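Local atomic coordinates of short chain dehydrogenase (A0QTM2 homolog) (Mycobacterium thermoresistibile, PDB entry 3SC4), a protein that probably catalyses an NAD(P)-dependent oxidation or reduction, as a member of the short-chain dehydrogenase family. Residues 217-222 and 244-249. Sequence-based numbering, arbitrary orientation.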
loop_
_atom_site.group_PDB
_atom_site.type_symbol
_atom_site.label_atom_id
_atom_site.label_comp_id
_atom_site.label_asym_id
_atom_site.label_seq_id
_atom_site.Cartn_x
_atom_site.Cartn_y
_atom_site.Cartn_z
ATOM N N ARG B 217 -24.320 18.036 -6.444
ATOM C CA ARG B 217 -23.167 18.085 -5.562
ATOM C C ARG B 217 -21.856 17.677 -6.242
ATOM O O ARG B 217 -20.848 17.572 -5.582
ATOM C CB ARG B 217 -23.413 17.178 -4.339
ATOM C CG ARG B 217 -24.733 17.461 -3.567
ATOM C CD ARG B 217 -24.607 17.127 -2.063
ATOM N NE ARG B 217 -24.150 18.278 -1.274
ATOM C CZ ARG B 217 -23.329 18.227 -0.219
ATOM N NH1 ARG B 217 -22.817 17.085 0.222
ATOM N NH2 ARG B 217 -22.994 19.349 0.401
ATOM N N SER B 218 -21.875 17.447 -7.553
ATOM C CA SER B 218 -20.752 16.823 -8.259
ATOM C C SER B 218 -20.189 17.715 -9.349
ATOM O O SER B 218 -20.775 18.739 -9.695
ATOM C CB SER B 218 -21.194 15.501 -8.888
ATOM O OG SER B 218 -21.627 14.589 -7.902
ATOM N N ARG B 219 -19.048 17.315 -9.891
ATOM C CA ARG B 219 -18.441 18.005 -11.034
ATOM C C ARG B 219 -18.287 17.059 -12.220
ATOM O O ARG B 219 -18.350 15.830 -12.068
ATOM C CB ARG B 219 -17.091 18.642 -10.665
ATOM C CG ARG B 219 -17.238 19.929 -9.860
ATOM C CD ARG B 219 -15.921 20.669 -9.623
ATOM N NE ARG B 219 -16.211 22.036 -9.202
ATOM C CZ ARG B 219 -15.709 22.664 -8.138
ATOM N NH1 ARG B 219 -14.798 22.108 -7.351
ATOM N NH2 ARG B 219 -16.108 23.897 -7.882
ATOM N N LYS B 220 -18.090 17.657 -13.393
ATOM C CA LYS B 220 -17.941 16.920 -14.652
ATOM C C LYS B 220 -16.537 16.320 -14.826
ATOM O O LYS B 220 -15.577 16.790 -14.234
ATOM C CB LYS B 220 -18.283 17.829 -15.847
ATOM C CG LYS B 220 -19.703 18.392 -15.823
ATOM C CD LYS B 220 -20.101 19.052 -17.149
ATOM C CE LYS B 220 -19.704 20.556 -17.228
ATOM N NZ LYS B 220 -19.763 21.126 -18.654
ATOM N N PRO B 221 -16.417 15.264 -15.644
ATOM C CA PRO B 221 -15.112 14.614 -15.813
ATOM C C PRO B 221 -14.055 15.525 -16.399
ATOM O O PRO B 221 -12.863 15.299 -16.206
ATOM C CB PRO B 221 -15.397 13.444 -16.761
ATOM C CG PRO B 221 -16.827 13.542 -17.136
ATOM C CD PRO B 221 -17.513 14.495 -16.259
ATOM N N GLU B 222 -14.501 16.556 -17.102
ATOM C CA GLU B 222 -13.609 17.589 -17.621
ATOM C C GLU B 222 -12.733 18.211 -16.542
ATOM O O GLU B 222 -11.634 18.598 -16.827
ATOM C CB GLU B 222 -14.411 18.680 -18.346
ATOM C CG GLU B 222 -14.834 18.297 -19.787
ATOM C CD GLU B 222 -16.156 17.489 -19.890
ATOM O OE1 GLU B 222 -16.732 17.049 -18.866
ATOM O OE2 GLU B 222 -16.620 17.302 -21.039
ATOM N N LEU B 244 -4.347 18.027 -6.468
ATOM C CA LEU B 244 -5.805 18.101 -6.554
ATOM C C LEU B 244 -6.240 18.848 -7.833
ATOM O O LEU B 244 -5.674 19.873 -8.148
ATOM C CB LEU B 244 -6.337 18.849 -5.334
ATOM C CG LEU B 244 -6.178 18.145 -3.988
ATOM C CD1 LEU B 244 -6.644 19.040 -2.829
ATOM C CD2 LEU B 244 -6.937 16.843 -4.010
ATOM N N CYS B 245 -7.263 18.372 -8.546
ATOM C CA CYS B 245 -7.605 18.960 -9.841
ATOM C C CYS B 245 -7.853 20.482 -9.769
ATOM O O CYS B 245 -7.193 21.280 -10.439
ATOM C CB CYS B 245 -8.828 18.267 -10.437
ATOM S SG CYS B 245 -8.530 16.531 -10.876
ATOM N N GLU B 246 -8.801 20.871 -8.934
ATOM C CA GLU B 246 -9.191 22.256 -8.850
ATOM C C GLU B 246 -7.990 23.164 -8.524
ATOM O O GLU B 246 -7.799 24.203 -9.158
ATOM C CB GLU B 246 -10.301 22.421 -7.820
ATOM C CG GLU B 246 -11.644 21.869 -8.274
ATOM C CD GLU B 246 -11.836 20.394 -7.961
ATOM O OE1 GLU B 246 -10.832 19.640 -7.889
ATOM O OE2 GLU B 246 -13.014 19.989 -7.822
ATOM N N ASP B 247 -7.157 22.746 -7.583
ATOM C CA ASP B 247 -5.961 23.517 -7.238
ATOM C C ASP B 247 -5.032 23.694 -8.450
ATOM O O ASP B 247 -4.524 24.776 -8.703
ATOM C CB ASP B 247 -5.209 22.869 -6.067
ATOM C CG ASP B 247 -6.090 22.658 -4.861
ATOM O OD1 ASP B 247 -7.244 22.224 -5.035
ATOM O OD2 ASP B 247 -5.645 22.914 -3.726
ATOM N N VAL B 248 -4.812 22.620 -9.190
ATOM C CA VAL B 248 -3.952 22.668 -10.358
ATOM C C VAL B 248 -4.510 23.671 -11.359
ATOM O O VAL B 248 -3.759 24.474 -11.957
ATOM C CB VAL B 248 -3.825 21.271 -10.993
ATOM C CG1 VAL B 248 -3.231 21.351 -12.389
ATOM C CG2 VAL B 248 -2.984 20.400 -10.099
ATOM N N LEU B 249 -5.829 23.641 -11.517
ATOM C CA LEU B 249 -6.486 24.508 -12.477
ATOM C C LEU B 249 -6.357 25.995 -12.114
ATOM O O LEU B 249 -6.008 26.787 -12.972
ATOM C CB LEU B 249 -7.939 24.079 -12.690
ATOM C CG LEU B 249 -8.052 22.785 -13.541
ATOM C CD1 LEU B 249 -9.426 22.149 -13.391
ATOM C CD2 LEU B 249 -7.718 23.020 -15.041
#
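The backbones stay well apart: the CA atoms of Arg219 and Glu246, the nearest across the two segments, are 10.4 Å from each other. Residues 217-222 form a loop, extended at Ser218 to Lys220, that runs into the start of helix 222-232 at Glu222. Residues 244-249 leave strand 242-244 and make the first turn of helix 245-252. Leu244 is the N-cap residue, and its O accepts a hydrogen bond from Val248 N. The two side chains span this distance with a buried salt bridge. Arg219 NH1 donates to Glu246 OE2 at 2.8 Å, with an N-H...O angle of 150°. The carboxylate offers the anti lone pair of OE2. OE2 sits at the guanidinium edge, tilted 17° out of its plane. The two flat groups are turned 63° apart. Arg219 runs extended from CG to NE, which carries its guanidinium across to the helix. Glu246 is bent at its CB-CG bond, and its CG lies 3.3 Å from Arg219 NH1. Both charged ends have further partners. Arg219 NE forms a salt bridge with Asp261 and NH2 bonds Asn278, so the guanidinium is held from several directions; Glu246 OE1 accepts from the backbone N of Arg197. The contact thus ties the loop before helix 222-232 to the start of helix 245-252, which follows strand 242-244, outermost on its side of the parallel Rossmann-type sheet within this chain. Cys245 and Val248 pack on helix 222-232.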